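Local coordinates for protein esterase E25 (Uncultured bacterium, PDB 4Q05) that probably hydrolyses carboxylic ester bonds, as a dimeric enzyme of the GTSAG motif subfamily of the bacterial hormone-sensitive lipases, at residues T150-V155 and G333-D338; L70-R75 and D260-A265; G113-Y118 and S166-M171. One frame throughout, in Å; residues are numbered along the deposited sequence.

Contact 1 (T150-V155 and G333-D338); sequences TIEAIV and GDYAVD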
loop_
_atom_site.group_PDB
_atom_site.type_symbol
_atom_site.label_atom_id
_atom_site.label_comp_id
_atom_site.label_asym_id
_atom_site.label_seq_id
_atom_site.Cartn_x
_atom_site.Cartn_y
_atom_site.Cartn_z
ATOM N N THR A 150 -18.179 3.905 19.017
ATOM C CA THR A 150 -17.067 4.543 19.718
ATOM C C THR A 150 -15.782 3.713 19.790
ATOM O O THR A 150 -14.737 4.229 20.188
ATOM C CB THR A 150 -17.450 4.969 21.149
ATOM O OG1 THR A 150 -17.878 3.819 21.893
ATOM C CG2 THR A 150 -18.568 6.019 21.120
ATOM N N ILE A 151 -15.837 2.443 19.406
ATOM C CA ILE A 151 -14.631 1.611 19.502
ATOM C C ILE A 151 -13.424 2.240 18.810
ATOM O O ILE A 151 -12.388 2.470 19.432
ATOM C CB ILE A 151 -14.863 0.185 18.980
ATOM C CG1 ILE A 151 -15.942 -0.498 19.816
ATOM C CG2 ILE A 151 -13.563 -0.629 19.037
ATOM C CD1 ILE A 151 -16.369 -1.851 19.280
ATOM N N GLU A 152 -13.549 2.554 17.530
ATOM C CA GLU A 152 -12.399 3.112 16.827
ATOM C C GLU A 152 -11.984 4.477 17.395
ATOM O O GLU A 152 -10.801 4.825 17.393
ATOM C CB GLU A 152 -12.660 3.207 15.325
ATOM C CG GLU A 152 -11.496 3.786 14.539
ATOM C CD GLU A 152 -11.793 3.898 13.049
ATOM O OE1 GLU A 152 -12.950 4.200 12.674
ATOM O OE2 GLU A 152 -10.860 3.689 12.253
ATOM N N ALA A 153 -12.964 5.248 17.864
ATOM C CA ALA A 153 -12.703 6.547 18.474
ATOM C C ALA A 153 -11.870 6.379 19.731
ATOM O O ALA A 153 -10.984 7.175 20.025
ATOM C CB ALA A 153 -14.015 7.230 18.828
ATOM N N ILE A 154 -12.193 5.352 20.497
ATOM C CA ILE A 154 -11.444 5.054 21.713
ATOM C C ILE A 154 -9.992 4.706 21.360
ATOM O O ILE A 154 -9.052 5.167 22.017
ATOM C CB ILE A 154 -12.108 3.903 22.470
ATOM C CG1 ILE A 154 -13.469 4.355 23.014
ATOM C CG2 ILE A 154 -11.203 3.388 23.595
ATOM C CD1 ILE A 154 -14.375 3.193 23.399
ATOM N N VAL A 155 -9.815 3.916 20.302
ATOM C CA VAL A 155 -8.475 3.528 19.869
ATOM C C VAL A 155 -7.680 4.738 19.407
ATOM O O VAL A 155 -6.525 4.930 19.795
ATOM C CB VAL A 155 -8.509 2.523 18.704
ATOM C CG1 VAL A 155 -7.110 2.334 18.156
ATOM C CG2 VAL A 155 -9.110 1.202 19.145
ATOM N N GLY A 333 -10.486 -2.910 8.761
ATOM C CA GLY A 333 -10.624 -2.475 10.141
ATOM C C GLY A 333 -9.736 -3.162 11.167
ATOM O O GLY A 333 -9.796 -2.812 12.340
ATOM N N ASP A 334 -8.906 -4.119 10.741
ATOM C CA ASP A 334 -8.114 -4.908 11.680
ATOM C C ASP A 334 -7.029 -4.101 12.373
ATOM O O ASP A 334 -6.387 -4.600 13.297
ATOM C CB ASP A 334 -7.464 -6.112 10.988
ATOM C CG ASP A 334 -8.391 -7.293 10.878
ATOM O OD1 ASP A 334 -9.430 -7.294 11.574
ATOM O OD2 ASP A 334 -8.071 -8.225 10.100
ATOM N N TYR A 335 -6.803 -2.873 11.912
ATOM C CA TYR A 335 -5.756 -2.026 12.480
ATOM C C TYR A 335 -6.226 -1.413 13.787
ATOM O O TYR A 335 -5.452 -0.772 14.488
ATOM C CB TYR A 335 -5.385 -0.907 11.502
ATOM C CG TYR A 335 -6.580 -0.096 11.070
ATOM C CD1 TYR A 335 -7.095 0.905 11.887
ATOM C CD2 TYR A 335 -7.211 -0.343 9.857
ATOM C CE1 TYR A 335 -8.202 1.642 11.508
ATOM C CE2 TYR A 335 -8.314 0.393 9.468
ATOM C CZ TYR A 335 -8.807 1.376 10.294
ATOM O OH TYR A 335 -9.907 2.107 9.907
ATOM N N ALA A 336 -7.504 -1.595 14.105
ATOM C CA ALA A 336 -8.091 -0.973 15.288
ATOM C C ALA A 336 -8.953 -1.960 16.055
ATOM O O ALA A 336 -10.005 -1.599 16.573
ATOM C CB ALA A 336 -8.911 0.238 14.895
ATOM N N VAL A 337 -8.504 -3.205 16.123
ATOM C CA VAL A 337 -9.277 -4.265 16.760
ATOM C C VAL A 337 -8.557 -4.799 18.001
ATOM O O VAL A 337 -9.185 -5.211 18.972
ATOM C CB VAL A 337 -9.565 -5.411 15.769
ATOM C CG1 VAL A 337 -9.810 -6.711 16.497
ATOM C CG2 VAL A 337 -10.757 -5.048 14.879
ATOM N N ASP A 338 -7.231 -4.776 17.978
ATOM C CA ASP A 338 -6.458 -5.208 19.137
ATOM C C ASP A 338 -5.368 -4.200 19.440
ATOM O O ASP A 338 -4.416 -4.053 18.667
ATOM C CB ASP A 338 -5.856 -6.588 18.887
ATOM C CG ASP A 338 -5.178 -7.166 20.124
ATOM O OD1 ASP A 338 -4.530 -6.411 20.889
ATOM O OD2 ASP A 338 -5.298 -8.387 20.318
#

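Contact 2 (L70-R75 and D260-A265); sequences LNLVPR and DGFLEA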
loop_
_atom_site.group_PDB
_atom_site.type_symbol
_atom_site.label_atom_id
_atom_site.label_comp_id
_atom_site.label_asym_id
_atom_site.label_seq_id
_atom_site.Cartn_x
_atom_site.Cartn_y
_atom_site.Cartn_z
ATOM N N LEU A 70 -23.553 -13.584 2.060
ATOM C CA LEU A 70 -24.266 -13.825 0.810
ATOM C C LEU A 70 -25.757 -14.021 1.051
ATOM O O LEU A 70 -26.578 -13.721 0.186
ATOM C CB LEU A 70 -23.713 -15.068 0.117
ATOM C CG LEU A 70 -23.156 -14.883 -1.291
ATOM C CD1 LEU A 70 -21.859 -14.092 -1.235
ATOM C CD2 LEU A 70 -22.935 -16.241 -1.961
ATOM N N ASN A 71 -26.099 -14.534 2.229
ATOM C CA ASN A 71 -27.485 -14.835 2.555
ATOM C C ASN A 71 -28.153 -13.779 3.431
ATOM O O ASN A 71 -29.367 -13.820 3.641
ATOM C CB ASN A 71 -27.598 -16.211 3.210
ATOM C CG ASN A 71 -27.291 -17.342 2.241
ATOM O OD1 ASN A 71 -27.331 -17.167 1.016
ATOM N ND2 ASN A 71 -26.990 -18.514 2.789
ATOM N N LEU A 72 -27.363 -12.830 3.932
ATOM C CA LEU A 72 -27.904 -11.751 4.751
ATOM C C LEU A 72 -28.300 -10.589 3.845
ATOM O O LEU A 72 -27.522 -9.659 3.609
ATOM C CB LEU A 72 -26.895 -11.303 5.809
ATOM C CG LEU A 72 -27.459 -10.369 6.878
ATOM C CD1 LEU A 72 -28.736 -10.946 7.482
ATOM C CD2 LEU A 72 -26.413 -10.118 7.954
ATOM N N VAL A 73 -29.514 -10.660 3.317
ATOM C CA VAL A 73 -29.959 -9.659 2.371
ATOM C C VAL A 73 -31.329 -9.154 2.792
ATOM O O VAL A 73 -32.343 -9.590 2.265
ATOM C CB VAL A 73 -29.981 -10.219 0.933
ATOM C CG1 VAL A 73 -30.394 -9.139 -0.056
ATOM C CG2 VAL A 73 -28.603 -10.780 0.571
ATOM N N PRO A 74 -31.351 -8.235 3.766
ATOM C CA PRO A 74 -32.598 -7.613 4.213
ATOM C C PRO A 74 -33.272 -6.908 3.044
ATOM O O PRO A 74 -32.606 -6.284 2.215
ATOM C CB PRO A 74 -32.131 -6.572 5.241
ATOM C CG PRO A 74 -30.731 -6.989 5.628
ATOM C CD PRO A 74 -30.163 -7.652 4.418
ATOM N N ARG A 75 -34.591 -7.012 2.979
ATOM C CA ARG A 75 -35.348 -6.325 1.945
ATOM C C ARG A 75 -36.280 -5.303 2.575
ATOM O O ARG A 75 -36.522 -4.244 2.006
ATOM C CB ARG A 75 -36.135 -7.318 1.087
ATOM C CG ARG A 75 -35.309 -7.961 -0.002
ATOM C CD ARG A 75 -35.636 -9.434 -0.185
ATOM N NE ARG A 75 -36.945 -9.666 -0.781
ATOM C CZ ARG A 75 -37.940 -10.315 -0.181
ATOM N NH1 ARG A 75 -37.779 -10.799 1.047
ATOM N NH2 ARG A 75 -39.098 -10.477 -0.810
ATOM N N ASP A 260 -20.692 -9.246 -2.143
ATOM C CA ASP A 260 -22.002 -9.766 -2.534
ATOM C C ASP A 260 -22.871 -10.032 -1.323
ATOM O O ASP A 260 -22.375 -10.423 -0.278
ATOM C CB ASP A 260 -21.873 -11.069 -3.326
ATOM C CG ASP A 260 -20.943 -10.945 -4.525
ATOM O OD1 ASP A 260 -20.861 -9.850 -5.135
ATOM O OD2 ASP A 260 -20.299 -11.961 -4.855
ATOM N N GLY A 261 -24.175 -9.842 -1.487
ATOM C CA GLY A 261 -25.111 -10.049 -0.401
ATOM C C GLY A 261 -25.252 -8.796 0.444
ATOM O O GLY A 261 -25.683 -7.743 -0.041
ATOM N N PHE A 262 -24.878 -8.912 1.712
ATOM C CA PHE A 262 -25.100 -7.841 2.670
ATOM C C PHE A 262 -24.482 -6.503 2.277
ATOM O O PHE A 262 -25.157 -5.465 2.287
ATOM C CB PHE A 262 -24.617 -8.235 4.063
ATOM C CG PHE A 262 -24.829 -7.159 5.073
ATOM C CD1 PHE A 262 -26.081 -6.949 5.622
ATOM C CD2 PHE A 262 -23.796 -6.314 5.432
ATOM C CE1 PHE A 262 -26.295 -5.935 6.539
ATOM C CE2 PHE A 262 -24.004 -5.296 6.346
ATOM C CZ PHE A 262 -25.265 -5.108 6.901
ATOM N N LEU A 263 -23.197 -6.514 1.943
ATOM C CA LEU A 263 -22.505 -5.254 1.710
ATOM C C LEU A 263 -23.154 -4.523 0.552
ATOM O O LEU A 263 -23.452 -3.344 0.656
ATOM C CB LEU A 263 -21.016 -5.479 1.443
ATOM C CG LEU A 263 -20.211 -4.207 1.204
ATOM C CD1 LEU A 263 -20.456 -3.199 2.337
ATOM C CD2 LEU A 263 -18.709 -4.511 1.043
ATOM N N GLU A 264 -23.404 -5.229 -0.544
ATOM C CA GLU A 264 -24.069 -4.583 -1.668
ATOM C C GLU A 264 -25.442 -4.034 -1.265
ATOM O O GLU A 264 -25.821 -2.932 -1.652
ATOM C CB GLU A 264 -24.205 -5.529 -2.870
ATOM C CG GLU A 264 -24.996 -4.866 -3.990
ATOM C CD GLU A 264 -25.042 -5.661 -5.281
ATOM O OE1 GLU A 264 -24.575 -6.821 -5.303
ATOM O OE2 GLU A 264 -25.553 -5.106 -6.280
ATOM N N ALA A 265 -26.182 -4.810 -0.482
ATOM C CA ALA A 265 -27.500 -4.382 -0.029
ATOM C C ALA A 265 -27.373 -3.106 0.789
ATOM O O ALA A 265 -28.149 -2.161 0.607
ATOM C CB ALA A 265 -28.165 -5.479 0.789
#

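Contact 3 (G113-Y118 and S166-M171); sequences GVSVYY and SIDYRM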
loop_
_atom_site.group_PDB
_atom_site.type_symbol
_atom_site.label_atom_id
_atom_site.label_comp_id
_atom_site.label_asym_id
_atom_site.label_seq_id
_atom_site.Cartn_x
_atom_site.Cartn_y
_atom_site.Cartn_z
ATOM N N GLY A 113 -28.544 19.051 17.876
ATOM C CA GLY A 113 -29.475 17.974 17.606
ATOM C C GLY A 113 -28.798 16.688 17.160
ATOM O O GLY A 113 -29.462 15.668 17.007
ATOM N N VAL A 114 -27.485 16.732 16.938
ATOM C CA VAL A 114 -26.745 15.538 16.493
ATOM C C VAL A 114 -26.146 14.774 17.677
ATOM O O VAL A 114 -25.466 15.350 18.529
ATOM C CB VAL A 114 -25.594 15.876 15.495
ATOM C CG1 VAL A 114 -24.876 14.586 15.036
ATOM C CG2 VAL A 114 -26.122 16.652 14.287
ATOM N N SER A 115 -26.403 13.474 17.719
ATOM C CA SER A 115 -25.809 12.600 18.726
ATOM C C SER A 115 -24.286 12.559 18.560
ATOM O O SER A 115 -23.782 12.313 17.463
ATOM C CB SER A 115 -26.379 11.189 18.570
ATOM O OG SER A 115 -25.883 10.333 19.578
ATOM N N VAL A 116 -23.552 12.817 19.639
ATOM C CA VAL A 116 -22.090 12.715 19.603
ATOM C C VAL A 116 -21.544 12.023 20.846
ATOM O O VAL A 116 -22.227 11.918 21.855
ATOM C CB VAL A 116 -21.413 14.096 19.493
ATOM C CG1 VAL A 116 -21.875 14.811 18.223
ATOM C CG2 VAL A 116 -21.691 14.943 20.749
ATOM N N TYR A 117 -20.302 11.563 20.767
ATOM C CA TYR A 117 -19.631 11.027 21.938
ATOM C C TYR A 117 -18.317 11.734 22.112
ATOM O O TYR A 117 -17.502 11.778 21.180
ATOM C CB TYR A 117 -19.418 9.517 21.809
ATOM C CG TYR A 117 -20.712 8.759 21.906
ATOM C CD1 TYR A 117 -21.232 8.392 23.140
ATOM C CD2 TYR A 117 -21.439 8.455 20.768
ATOM C CE1 TYR A 117 -22.439 7.720 23.229
ATOM C CE2 TYR A 117 -22.640 7.786 20.851
ATOM C CZ TYR A 117 -23.133 7.421 22.078
ATOM O OH TYR A 117 -24.332 6.756 22.154
ATOM N N TYR A 118 -18.128 12.306 23.301
ATOM C CA TYR A 118 -16.869 12.924 23.676
ATOM C C TYR A 118 -15.977 11.837 24.243
ATOM O O TYR A 118 -16.326 11.197 25.225
ATOM C CB TYR A 118 -17.087 14.001 24.727
ATOM C CG TYR A 118 -17.851 15.199 24.210
ATOM C CD1 TYR A 118 -19.238 15.202 24.190
ATOM C CD2 TYR A 118 -17.181 16.329 23.743
ATOM C CE1 TYR A 118 -19.937 16.297 23.721
ATOM C CE2 TYR A 118 -17.875 17.426 23.271
ATOM C CZ TYR A 118 -19.251 17.402 23.262
ATOM O OH TYR A 118 -19.954 18.490 22.794
ATOM N N SER A 166 -16.771 11.789 18.537
ATOM C CA SER A 166 -17.305 10.835 17.572
ATOM C C SER A 166 -18.740 11.176 17.231
ATOM O O SER A 166 -19.578 11.332 18.114
ATOM C CB SER A 166 -17.207 9.397 18.087
ATOM O OG SER A 166 -17.476 8.481 17.035
ATOM N N ILE A 167 -19.018 11.299 15.941
ATOM C CA ILE A 167 -20.345 11.683 15.502
ATOM C C ILE A 167 -21.253 10.474 15.268
ATOM O O ILE A 167 -20.997 9.639 14.411
ATOM C CB ILE A 167 -20.286 12.528 14.229
ATOM C CG1 ILE A 167 -19.322 13.704 14.455
ATOM C CG2 ILE A 167 -21.705 12.960 13.834
ATOM C CD1 ILE A 167 -19.111 14.585 13.247
ATOM N N ASP A 168 -22.320 10.402 16.046
ATOM C CA ASP A 168 -23.286 9.327 15.946
ATOM C C ASP A 168 -24.361 9.781 14.957
ATOM O O ASP A 168 -25.489 10.112 15.325
ATOM C CB ASP A 168 -23.857 9.064 17.335
ATOM C CG ASP A 168 -24.977 8.058 17.330
ATOM O OD1 ASP A 168 -25.108 7.279 16.363
ATOM O OD2 ASP A 168 -25.729 8.045 18.317
ATOM N N TYR A 169 -23.982 9.811 13.689
ATOM C CA TYR A 169 -24.831 10.364 12.656
ATOM C C TYR A 169 -26.000 9.450 12.370
ATOM O O TYR A 169 -25.907 8.232 12.540
ATOM C CB TYR A 169 -24.021 10.604 11.379
ATOM C CG TYR A 169 -23.112 9.449 10.997
ATOM C CD1 TYR A 169 -23.601 8.361 10.288
ATOM C CD2 TYR A 169 -21.764 9.452 11.348
ATOM C CE1 TYR A 169 -22.777 7.304 9.927
ATOM C CE2 TYR A 169 -20.923 8.393 10.991
ATOM C CZ TYR A 169 -21.443 7.324 10.277
ATOM O OH TYR A 169 -20.629 6.282 9.903
ATOM N N ARG A 170 -27.099 10.045 11.926
ATOM C CA ARG A 170 -28.305 9.290 11.615
ATOM C C ARG A 170 -28.068 8.444 10.373
ATOM O O ARG A 170 -27.471 8.913 9.399
ATOM C CB ARG A 170 -29.492 10.247 11.384
ATOM C CG ARG A 170 -30.033 10.943 12.641
ATOM C CD ARG A 170 -31.025 12.071 12.274
ATOM N NE ARG A 170 -30.380 13.080 11.440
ATOM C CZ ARG A 170 -30.957 13.728 10.429
ATOM N NH1 ARG A 170 -32.223 13.489 10.109
ATOM N NH2 ARG A 170 -30.258 14.625 9.733
ATOM N N MET A 171 -28.553 7.206 10.400
ATOM C CA MET A 171 -28.292 6.264 9.325
ATOM C C MET A 171 -29.571 5.643 8.776
ATOM O O MET A 171 -30.585 5.591 9.465
ATOM C CB MET A 171 -27.390 5.133 9.841
ATOM C CG MET A 171 -25.957 5.538 10.153
ATOM S SD MET A 171 -25.004 4.096 10.721
ATOM C CE MET A 171 -25.796 3.783 12.301
HETATM O O HOH W 1 -27.480 12.107 15.326
#

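Contact 1 (T150-V155 and G333-D338)
Ala336 packs against the first turn of helix 151-160 while Glu152 reaches across to Tyr335. Two parts of the alpha/beta hydrolase fold meet here: a helix that flanks the central sheet and the loop following the last strand, 322-327, a loop that in this fold usually carries the catalytic histidine. Ala336 contributes the largest buried surface of the contact. Its CB points toward the helix and touches Val155 CG1 at 4.3 Å, with the aliphatic stem of Glu152 also in contact through CG. The other methyl of the valine, Val155 CG2, lies 3.9 Å from Ala336 O.

Glu152 then leaves this apolar patch. Its CG stands opposite the backbone N (chi1 180°) and the chain stays extended beyond it, which carries the carboxylate to the edge of the Tyr335 ring. The carboxylate is held by two hydroxyls: OE1 is hydrogen-bonded to Ser205 OG, at the probable nucleophile elbow, and OE2 accepts from the tyrosine. Such a double hold probably limits rotation of the carboxylate, whose plane is turned 39° from the ring. Tyr335 OH approaches Glu152 OE2 on its syn side, 3.0 Å away and 27° out of the carboxylate plane.

Contact 2 (L70-R75 and D260-A265)
A helix N-terminus docked against a helix C-terminus makes up this contact: Gly261, the N-cap of helix 262-271, sits against Leu70 near the end of helix 66-71, and Phe262 packs against the inverse gamma turn centred on Leu72. The arrangement joins the N-terminal helices to the excursion between strands 229-235 and 294-299, consistent with the cap that covers the active site in hormone-sensitive lipase relatives.

The backbones come very close, with Leu70 CA 4.1 Å from Gly261 CA. A side chain on Gly261 would run into Leu70 CA, and at the backbone angles of this glycine it would also press on the carbonyl O of Asp260. Val73 uses its two methyls differently: CG2 lies 3.7 Å from Gly261 CA, while CG1, opposite the backbone N (chi1 -178°), reaches the first helical turn at Ala265 CB. That turn is closed by Ala265 N bonding to Gly261 O. Beside Gly261, Leu70 CD1 rests on Asp260 CB at 3.7 Å, the two side chains running side by side; the aspartate's own charge is engaged by Lys241 through OD1.

Phe262 is the main apolar partner. It lies alongside Leu72, pointing the same way, and its CD1 is 3.9 Å from Leu72 CG and as far from CD2. Pro74 CD approaches the same CD1 obliquely, and Leu87 and Leu143 also pack against the phenylalanine side chain. Leu72 O is close to Phe262 N, but the angle is too poor for a hydrogen bond; a backbone hydrogen bond does link Phe262 with Asn69. Leu72 O lies in the plane of the Phe262 ring, at its edge, and comes within 3.3 Å of Phe262 CB.

Contact 3 (G113-Y118 and S166-M171)
Asp168 lies beside Ser115, and its side chain can be followed atom by atom across to that neighbour. CB already touches two partners, Ser115 O at 3.3 Å and, from another residue of the same strand, Tyr117 CE2 at 3.9 Å. The next atom, CG, stands opposite the backbone N (chi1 174°), which swings the carboxylate over Ser115, where CG is 3.6 Å from Ser115 CB. At the tip the two oxygens part company. OD2 accepts a hydrogen bond from Ser115 OG, modelled at 2.6 Å, although the position of that hydroxyl is less certain. OD1 accepts from Gly146 N in a neighbouring loop, so each oxygen has its own donor if the serine is placed correctly. With an alanine here, Gly146 N would probably be left without this acceptor and the Ser115 hydroxyl without its carboxylate mate.

The backbone beneath belongs to the alpha/beta hydrolase sheet, in which strand 114-120 runs antiparallel to both of its neighbours, 105-111 and 164-168. Tyr117 and Ser166 form a hydrogen-bonded pair, with Ser166 N to Tyr117 O the shorter bond at 2.7 Å and both donors in the carbonyl plane. Val116 with Ile167 is the non-hydrogen-bonded pair that follows. Farther along, Asp168 N still donates to Ser115 O, but tilted 34° from the carbonyl plane, as the chain bends into an inverse gamma turn centred on Asp168. A water bridges the two strands here, accepting from Ser115 N and donating to Asp168 O.

The Tyr117 ring crosses the Asp168 carboxylate obliquely, their planes 33° apart, and also meets His108 of strand 105-111. On the face of the sheet bearing Ile167, Val114 CG1 packs against Ile167 CG2 at 3.8 Å, with helix 179-194 lying against the valine.

Followed from the N terminus, the chain first supplies 70-75, half of contact 2, then strand 114-120 for contact 3 and helix 151-160 for contact 1. Contact 3 opens after contact 2 and closes before it, at 166-171, so its loop falls wholly within that of contact 2, which closes at 260-265. Contact 1 closes last, at 333-338, and crosses both others. Contact 3 joins strands of the sheet, contact 1 ties a flanking helix to the loop after the last strand, and contact 2 joins N-terminal segments to a later excursion. Contacts 1 and 3 touch, with Thr150 CG2 3.6 Å from Tyr117 CG; contact 2 stands apart, its centre about 24 Å from that of contact 1.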